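Local coordinates for protein putative acetyltransferase (Nocardia farcinica, PDB 3D9W) that probably catalyses the acetyl-coenzyme A-dependent transfer of acetyl groups to arylamines, at residues Tyr21-Phe27 against Glu40-His45; Leu69-Val74 against Glu84-Leu88. Numbering follows the deposited sequence.

From the N terminus, helix 18-25 is followed by a connection that turns back so that helix 35-48 can pack on it; contact 1 closes this loop of 12 intervening residues. Further on, helix 66-73 and helix 82-95 meet across a shorter loop of 9 residues, closed by contact 2. The two loops follow one another in series, neither crossing nor enclosing the other, yet they join in space. His45 NE2 of contact 1 lies 2.5 Å from Asn85 OD1 of contact 2, a probable hydrogen bond, and Arg24 NE probably bonds to Leu73 O at 3.0 Å. Tyr21 also packs on Leu88. Together the contacts bind four helices into one N-terminal bundle.

Contact 1: residues Tyr21-Phe27 against Glu40-His45; sequences YLARIGF and ELVYRH
Phe27, Ile25 and Arg44 bury the most surface here, where the C-terminal end of helix 18-25 meets the middle of helix 35-48. The short helical axes of 21-25 and 40-45 approach to 9.8 Å with N-to-C directions 62° apart, and Ile25 and Arg44 have the closest alpha carbons (CA to CA 5.2 Å). Ile25, chi1 p and chi2 t, points toward helix 35-48: its CG1 lies 3.6 Å from Arg44 CB and its CB 4.0 Å from His45 N. A Schellman motif then ends the first helix, with Phe27 N bonded to Leu22 O (2.8 Å) and Gly26 N weakly to Ala23 O (3.3 Å). Gly26 is its C-prime residue, at phi 86° and psi 33°, where any CB would jam against the carbonyl O of Ile25. The turn releases Phe27 (chi1 t), whose ring swings back and receives Leu41 CD2 over one face, a CH-pi contact 3.8 Å from the centroid. Arg44 (chi1 and chi2 both m) folds back along its own helix, NE reaching Glu40 OE2 at 3.0 Å in a salt bridge; Gly26 O lies over one face of the guanidinium, 3.1 Å from NE, without bonding. Glu40 OE2 also accepts from Ala28 N, tying the chain beyond the turn to this helix. At the far end, Tyr21 OH and His45 ND1 share a 2.6 Å hydrogen bond, the ring rims facing each other. His45 continues to Asn85 and meets Phe89, while Tyr21 packs on Leu88, Phe89 and Ala92, so that both helices converge on helix 82-95.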
ATOM      1  N   TYR A  21      14.660   9.457  -2.041  1.00 22.55           N
ATOM      2  CA  TYR A  21      13.586   8.535  -2.381  1.00 22.68           C
ATOM      3  C   TYR A  21      13.894   7.627  -3.574  1.00 23.41           C
ATOM      4  O   TYR A  21      13.865   6.400  -3.449  1.00 23.90           O
ATOM      5  CB  TYR A  21      12.293   9.314  -2.662  1.00 21.39           C
ATOM      6  CG  TYR A  21      11.154   8.438  -3.105  1.00 19.29           C
ATOM      7  CD1 TYR A  21      10.492   7.599  -2.200  1.00 18.79           C
ATOM      8  CD2 TYR A  21      10.780   8.389  -4.445  1.00 19.47           C
ATOM      9  CE1 TYR A  21       9.479   6.726  -2.631  1.00 15.71           C
ATOM     10  CE2 TYR A  21       9.773   7.517  -4.886  1.00 17.58           C
ATOM     11  CZ  TYR A  21       9.131   6.693  -3.977  1.00 15.33           C
ATOM     12  OH  TYR A  21       8.157   5.846  -4.435  1.00 12.92           O
ATOM     13  N   LEU A  22      14.169   8.222  -4.729  1.00 22.95           N
ATOM     14  CA  LEU A  22      14.455   7.441  -5.931  1.00 23.12           C
ATOM     15  C   LEU A  22      15.615   6.471  -5.718  1.00 23.44           C
ATOM     16  O   LEU A  22      15.634   5.363  -6.277  1.00 22.36           O
ATOM     17  CB  LEU A  22      14.750   8.375  -7.110  1.00 20.92           C
ATOM     18  CG  LEU A  22      13.570   9.268  -7.491  1.00 20.27           C
ATOM     19  CD1 LEU A  22      13.949  10.134  -8.680  1.00 19.92           C
ATOM     20  CD2 LEU A  22      12.358   8.411  -7.813  1.00 16.89           C
ATOM     21  N   ALA A  23      16.570   6.892  -4.893  1.00 22.50           N
ATOM     22  CA  ALA A  23      17.729   6.073  -4.583  1.00 22.50           C
ATOM     23  C   ALA A  23      17.294   4.904  -3.722  1.00 22.32           C
ATOM     24  O   ALA A  23      17.735   3.776  -3.907  1.00 22.80           O
ATOM     25  CB  ALA A  23      18.763   6.895  -3.842  1.00 21.92           C
ATOM     26  N   ARG A  24      16.406   5.183  -2.785  1.00 23.15           N
ATOM     27  CA  ARG A  24      15.923   4.165  -1.876  1.00 24.38           C
ATOM     28  C   ARG A  24      15.119   3.049  -2.543  1.00 24.85           C
ATOM     29  O   ARG A  24      15.207   1.900  -2.120  1.00 25.16           O
ATOM     30  CB  ARG A  24      15.097   4.827  -0.770  1.00 24.65           C
ATOM     31  CG  ARG A  24      14.805   3.932   0.409  1.00 24.26           C
ATOM     32  CD  ARG A  24      13.525   3.161   0.210  1.00 22.71           C
ATOM     33  NE  ARG A  24      13.277   2.246   1.318  1.00 22.30           N
ATOM     34  CZ  ARG A  24      13.745   1.007   1.380  1.00 21.36           C
ATOM     35  NH1 ARG A  24      14.491   0.522   0.396  1.00 20.43           N
ATOM     36  NH2 ARG A  24      13.459   0.253   2.430  1.00 22.25           N
ATOM     37  N   ILE A  25      14.332   3.372  -3.567  1.00 24.83           N
ATOM     38  CA  ILE A  25      13.537   2.345  -4.240  1.00 24.31           C
ATOM     39  C   ILE A  25      14.278   1.758  -5.420  1.00 24.95           C
ATOM     40  O   ILE A  25      13.862   0.751  -5.990  1.00 25.47           O
ATOM     41  CB  ILE A  25      12.187   2.892  -4.734  1.00 23.77           C
ATOM     42  CG1 ILE A  25      12.402   3.861  -5.903  1.00 23.27           C
ATOM     43  CG2 ILE A  25      11.447   3.550  -3.568  1.00 24.29           C
ATOM     44  CD1 ILE A  25      11.101   4.398  -6.498  1.00 19.72           C
ATOM     45  N   GLY A  26      15.379   2.399  -5.790  1.00 25.66           N
ATOM     46  CA  GLY A  26      16.182   1.903  -6.894  1.00 25.52           C
ATOM     47  C   GLY A  26      15.747   2.350  -8.272  1.00 25.97           C
ATOM     48  O   GLY A  26      15.881   1.611  -9.244  1.00 25.73           O
ATOM     49  N   PHE A  27      15.218   3.560  -8.375  1.00 26.76           N
ATOM     50  CA  PHE A  27      14.798   4.043  -9.675  1.00 27.00           C
ATOM     51  C   PHE A  27      16.040   4.208 -10.552  1.00 27.53           C
ATOM     52  O   PHE A  27      17.132   4.467 -10.050  1.00 28.16           O
ATOM     53  CB  PHE A  27      14.076   5.380  -9.540  1.00 27.06           C
ATOM     54  CG  PHE A  27      13.390   5.809 -10.799  1.00 28.38           C
ATOM     55  CD1 PHE A  27      12.339   5.056 -11.320  1.00 28.54           C
ATOM     56  CD2 PHE A  27      13.816   6.932 -11.490  1.00 27.14           C
ATOM     57  CE1 PHE A  27      11.728   5.417 -12.512  1.00 29.03           C
ATOM     58  CE2 PHE A  27      13.211   7.298 -12.684  1.00 27.94           C
ATOM     59  CZ  PHE A  27      12.165   6.539 -13.198  1.00 28.81           C
ATOM     60  N   GLU A  40       7.816   2.001 -13.773  1.00 23.35           N
ATOM     61  CA  GLU A  40       8.986   1.621 -12.979  1.00 23.19           C
ATOM     62  C   GLU A  40       8.880   2.141 -11.553  1.00 21.77           C
ATOM     63  O   GLU A  40       9.320   1.492 -10.614  1.00 19.88           O
ATOM     64  CB  GLU A  40      10.280   2.144 -13.593  1.00 24.10           C
ATOM     65  CG  GLU A  40      11.498   1.389 -13.083  1.00 25.12           C
ATOM     66  CD  GLU A  40      12.787   2.141 -13.323  1.00 27.25           C
ATOM     67  OE1 GLU A  40      12.930   2.727 -14.425  1.00 28.73           O
ATOM     68  OE2 GLU A  40      13.654   2.139 -12.416  1.00 26.24           O
ATOM     69  N   LEU A  41       8.298   3.321 -11.399  1.00 21.85           N
ATOM     70  CA  LEU A  41       8.129   3.897 -10.082  1.00 23.05           C
ATOM     71  C   LEU A  41       7.313   2.929  -9.240  1.00 23.13           C
ATOM     72  O   LEU A  41       7.704   2.575  -8.129  1.00 24.23           O
ATOM     73  CB  LEU A  41       7.416   5.244 -10.187  1.00 24.18           C
ATOM     74  CG  LEU A  41       8.198   6.371 -10.874  1.00 25.39           C
ATOM     75  CD1 LEU A  41       7.368   7.659 -10.901  1.00 24.18           C
ATOM     76  CD2 LEU A  41       9.495   6.613 -10.116  1.00 24.22           C
ATOM     77  N   VAL A  42       6.186   2.485  -9.786  1.00 22.10           N
ATOM     78  CA  VAL A  42       5.309   1.555  -9.088  1.00 21.98           C
ATOM     79  C   VAL A  42       5.994   0.243  -8.722  1.00 23.12           C
ATOM     80  O   VAL A  42       5.841  -0.274  -7.612  1.00 23.24           O
ATOM     81  CB  VAL A  42       4.079   1.237  -9.935  1.00 20.17           C
ATOM     82  CG1 VAL A  42       3.185   0.250  -9.208  1.00 17.83           C
ATOM     83  CG2 VAL A  42       3.335   2.517 -10.233  1.00 19.85           C
ATOM     84  N   TYR A  43       6.750  -0.292  -9.664  1.00 23.40           N
ATOM     85  CA  TYR A  43       7.456  -1.541  -9.459  1.00 24.11           C
ATOM     86  C   TYR A  43       8.527  -1.439  -8.364  1.00 24.39           C
ATOM     87  O   TYR A  43       8.560  -2.247  -7.433  1.00 23.78           O
ATOM     88  CB  TYR A  43       8.074  -1.966 -10.789  1.00 24.84           C
ATOM     89  CG  TYR A  43       8.831  -3.268 -10.765  1.00 26.10           C
ATOM     90  CD1 TYR A  43      10.103  -3.347 -10.193  1.00 27.50           C
ATOM     91  CD2 TYR A  43       8.300  -4.412 -11.356  1.00 26.48           C
ATOM     92  CE1 TYR A  43      10.835  -4.532 -10.217  1.00 28.44           C
ATOM     93  CE2 TYR A  43       9.018  -5.602 -11.390  1.00 28.46           C
ATOM     94  CZ  TYR A  43      10.289  -5.654 -10.819  1.00 29.98           C
ATOM     95  OH  TYR A  43      11.023  -6.817 -10.877  1.00 31.89           O
ATOM     96  N   ARG A  44       9.393  -0.438  -8.473  1.00 24.49           N
ATOM     97  CA  ARG A  44      10.466  -0.241  -7.503  1.00 24.52           C
ATOM     98  C   ARG A  44       9.942  -0.084  -6.084  1.00 24.37           C
ATOM     99  O   ARG A  44      10.432  -0.729  -5.160  1.00 23.27           O
ATOM    100  CB  ARG A  44      11.287   1.001  -7.866  1.00 26.11           C
ATOM    101  CG  ARG A  44      11.960   0.958  -9.219  1.00 26.54           C
ATOM    102  CD  ARG A  44      12.875  -0.233  -9.331  1.00 28.40           C
ATOM    103  NE  ARG A  44      13.693  -0.177 -10.539  1.00 30.63           N
ATOM    104  CZ  ARG A  44      14.511  -1.148 -10.929  1.00 30.14           C
ATOM    105  NH1 ARG A  44      14.618  -2.251 -10.199  1.00 28.18           N
ATOM    106  NH2 ARG A  44      15.215  -1.016 -12.046  1.00 28.45           N
ATOM    107  N   HIS A  45       8.946   0.789  -5.929  1.00 24.08           N
ATOM    108  CA  HIS A  45       8.333   1.077  -4.633  1.00 23.52           C
ATOM    109  C   HIS A  45       7.645  -0.138  -4.032  1.00 22.22           C
ATOM    110  O   HIS A  45       7.932  -0.524  -2.904  1.00 24.12           O
ATOM    111  CB  HIS A  45       7.319   2.224  -4.777  1.00 24.74           C
ATOM    112  CG  HIS A  45       6.788   2.747  -3.472  1.00 24.91           C
ATOM    113  ND1 HIS A  45       6.870   4.076  -3.117  1.00 23.68           N
ATOM    114  CD2 HIS A  45       6.141   2.129  -2.457  1.00 23.36           C
ATOM    115  CE1 HIS A  45       6.298   4.253  -1.939  1.00 23.05           C
ATOM    116  NE2 HIS A  45       5.847   3.087  -1.518  1.00 23.64           N
TER

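Contact 2: residues Leu69-Val74 against Glu84-Leu88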
ATOM      1  N   LEU A  69       7.353  10.575   7.084  1.00 26.13           N
ATOM      2  CA  LEU A  69       7.318   9.570   6.028  1.00 25.51           C
ATOM      3  C   LEU A  69       8.685   9.319   5.404  1.00 27.09           C
ATOM      4  O   LEU A  69       8.984   8.196   5.000  1.00 29.42           O
ATOM      5  CB  LEU A  69       6.342   9.972   4.924  1.00 23.89           C
ATOM      6  CG  LEU A  69       4.844  10.028   5.217  1.00 22.30           C
ATOM      7  CD1 LEU A  69       4.112  10.155   3.880  1.00 22.74           C
ATOM      8  CD2 LEU A  69       4.383   8.773   5.946  1.00 20.82           C
ATOM      9  N   GLN A  70       9.513  10.356   5.320  1.00 26.01           N
ATOM     10  CA  GLN A  70      10.835  10.201   4.738  1.00 25.20           C
ATOM     11  C   GLN A  70      11.858   9.647   5.715  1.00 24.63           C
ATOM     12  O   GLN A  70      12.731   8.883   5.323  1.00 25.07           O
ATOM     13  CB  GLN A  70      11.334  11.534   4.188  1.00 26.24           C
ATOM     14  CG  GLN A  70      10.581  12.007   2.969  1.00 27.95           C
ATOM     15  CD  GLN A  70      11.206  13.235   2.340  1.00 28.54           C
ATOM     16  OE1 GLN A  70      12.331  13.192   1.840  1.00 29.42           O
ATOM     17  NE2 GLN A  70      10.479  14.341   2.365  1.00 29.70           N
ATOM     18  N   ASP A  71      11.767  10.028   6.982  1.00 24.65           N
ATOM     19  CA  ASP A  71      12.732   9.527   7.959  1.00 27.61           C
ATOM     20  C   ASP A  71      12.471   8.057   8.294  1.00 27.12           C
ATOM     21  O   ASP A  71      13.383   7.324   8.692  1.00 27.47           O
ATOM     22  CB  ASP A  71      12.705  10.366   9.256  1.00 29.22           C
ATOM     23  CG  ASP A  71      13.319  11.769   9.078  1.00 31.53           C
ATOM     24  OD1 ASP A  71      14.382  11.898   8.419  1.00 32.29           O
ATOM     25  OD2 ASP A  71      12.749  12.745   9.616  1.00 31.07           O
ATOM     26  N   LYS A  72      11.222   7.636   8.108  1.00 26.29           N
ATOM     27  CA  LYS A  72      10.790   6.274   8.395  1.00 24.68           C
ATOM     28  C   LYS A  72      10.941   5.323   7.201  1.00 25.26           C
ATOM     29  O   LYS A  72      11.578   4.269   7.307  1.00 25.60           O
ATOM     30  CB  LYS A  72       9.331   6.312   8.841  1.00 21.85           C
ATOM     31  CG  LYS A  72       8.756   4.994   9.305  1.00 20.39           C
ATOM     32  CD  LYS A  72       7.302   5.186   9.694  1.00 18.40           C
ATOM     33  CE  LYS A  72       6.692   3.962  10.339  1.00 15.54           C
ATOM     34  NZ  LYS A  72       5.302   4.266  10.761  1.00 14.66           N
ATOM     35  N   LEU A  73      10.370   5.711   6.062  1.00 24.53           N
ATOM     36  CA  LEU A  73      10.400   4.882   4.858  1.00 23.11           C
ATOM     37  C   LEU A  73      11.609   5.006   3.943  1.00 23.84           C
ATOM     38  O   LEU A  73      11.893   4.086   3.175  1.00 23.99           O
ATOM     39  CB  LEU A  73       9.135   5.133   4.038  1.00 21.07           C
ATOM     40  CG  LEU A  73       7.827   5.068   4.820  1.00 19.03           C
ATOM     41  CD1 LEU A  73       6.674   5.049   3.846  1.00 17.85           C
ATOM     42  CD2 LEU A  73       7.805   3.831   5.689  1.00 18.19           C
ATOM     43  N   VAL A  74      12.317   6.132   4.010  1.00 24.17           N
ATOM     44  CA  VAL A  74      13.487   6.336   3.156  1.00 23.28           C
ATOM     45  C   VAL A  74      14.806   6.286   3.918  1.00 23.05           C
ATOM     46  O   VAL A  74      15.824   5.881   3.360  1.00 23.71           O
ATOM     47  CB  VAL A  74      13.408   7.697   2.390  1.00 23.78           C
ATOM     48  CG1 VAL A  74      14.689   7.931   1.594  1.00 20.37           C
ATOM     49  CG2 VAL A  74      12.206   7.707   1.453  1.00 21.17           C
ATOM     50  N   GLU A  84       0.574   5.912   4.447  1.00 21.96           N
ATOM     51  CA  GLU A  84       1.975   6.284   4.524  1.00 22.48           C
ATOM     52  C   GLU A  84       2.622   6.088   3.161  1.00 21.98           C
ATOM     53  O   GLU A  84       3.309   6.968   2.647  1.00 21.66           O
ATOM     54  CB  GLU A  84       2.683   5.422   5.572  1.00 22.39           C
ATOM     55  CG  GLU A  84       2.191   5.636   6.994  1.00 22.80           C
ATOM     56  CD  GLU A  84       2.662   4.554   7.949  1.00 24.48           C
ATOM     57  OE1 GLU A  84       2.159   3.418   7.854  1.00 25.08           O
ATOM     58  OE2 GLU A  84       3.536   4.833   8.796  1.00 26.22           O
ATOM     59  N   ASN A  85       2.387   4.922   2.577  1.00 22.50           N
ATOM     60  CA  ASN A  85       2.942   4.590   1.276  1.00 21.71           C
ATOM     61  C   ASN A  85       2.438   5.479   0.150  1.00 22.43           C
ATOM     62  O   ASN A  85       3.228   6.004  -0.630  1.00 23.95           O
ATOM     63  CB  ASN A  85       2.647   3.131   0.942  1.00 20.49           C
ATOM     64  CG  ASN A  85       3.816   2.226   1.228  1.00 20.86           C
ATOM     65  OD1 ASN A  85       4.902   2.421   0.701  1.00 21.46           O
ATOM     66  ND2 ASN A  85       3.601   1.227   2.061  1.00 21.04           N
ATOM     67  N   ALA A  86       1.126   5.651   0.057  1.00 21.79           N
ATOM     68  CA  ALA A  86       0.558   6.471  -1.003  1.00 20.91           C
ATOM     69  C   ALA A  86       0.971   7.933  -0.880  1.00 20.82           C
ATOM     70  O   ALA A  86       1.233   8.599  -1.884  1.00 20.64           O
ATOM     71  CB  ALA A  86      -0.965   6.344  -1.003  1.00 21.95           C
ATOM     72  N   GLY A  87       1.032   8.422   0.356  1.00 20.60           N
ATOM     73  CA  GLY A  87       1.403   9.807   0.596  1.00 20.25           C
ATOM     74  C   GLY A  87       2.782  10.155   0.078  1.00 20.35           C
ATOM     75  O   GLY A  87       3.017  11.240  -0.466  1.00 19.47           O
ATOM     76  N   LEU A  88       3.700   9.217   0.250  1.00 20.63           N
ATOM     77  CA  LEU A  88       5.067   9.411  -0.201  1.00 22.31           C
ATOM     78  C   LEU A  88       5.121   9.285  -1.715  1.00 22.02           C
ATOM     79  O   LEU A  88       5.745  10.103  -2.396  1.00 21.98           O
ATOM     80  CB  LEU A  88       5.980   8.370   0.443  1.00 23.61           C
ATOM     81  CG  LEU A  88       7.477   8.542   0.226  1.00 24.33           C
ATOM     82  CD1 LEU A  88       7.910   9.876   0.801  1.00 24.16           C
ATOM     83  CD2 LEU A  88       8.226   7.388   0.883  1.00 25.62           C
TER
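A salt bridge joins Lys72 to Glu84: NZ donates to OE2 at 2.7 Å from a lysine whose four chi angles are all t, so the side chain stretches fully across to the second helix. The other carboxylate oxygen, Glu84 OE1, accepts from Tyr81 N, so this buried glutamate also holds the chain just ahead of helix 82-95. The next residue, Asn85, is hydrogen-bonded through OD1 to His45, and Leu73 CD1 lies 4.5 Å from Asn85 OD1. Beside these polar groups the packing is aliphatic. Leu69 lies against the turn from Glu84 to Leu88, its CD1 3.5 Å from Glu84 O and 4.0 Å from Gly87 C; a beta carbon on Gly87 would point at this methyl and crowd it. Leu88 points toward helix 66-73, its CD2 4.0 Å from both Leu73 CB and Val74 CG2, while its CD1 rests 4.0 Å from Gln70 CG. The axes of the short segments 69-73 and 84-88 approach to 10.7 Å with a signed crossing angle of -117°. Glu84 ends an Arg-Gly-Gly-x-Cys-x-Glu sequence, whose cysteine, at the start of this helix, is probably the nucleophile, as in other arylamine N-acetyltransferases, an arrangement akin to that of papain-like enzymes.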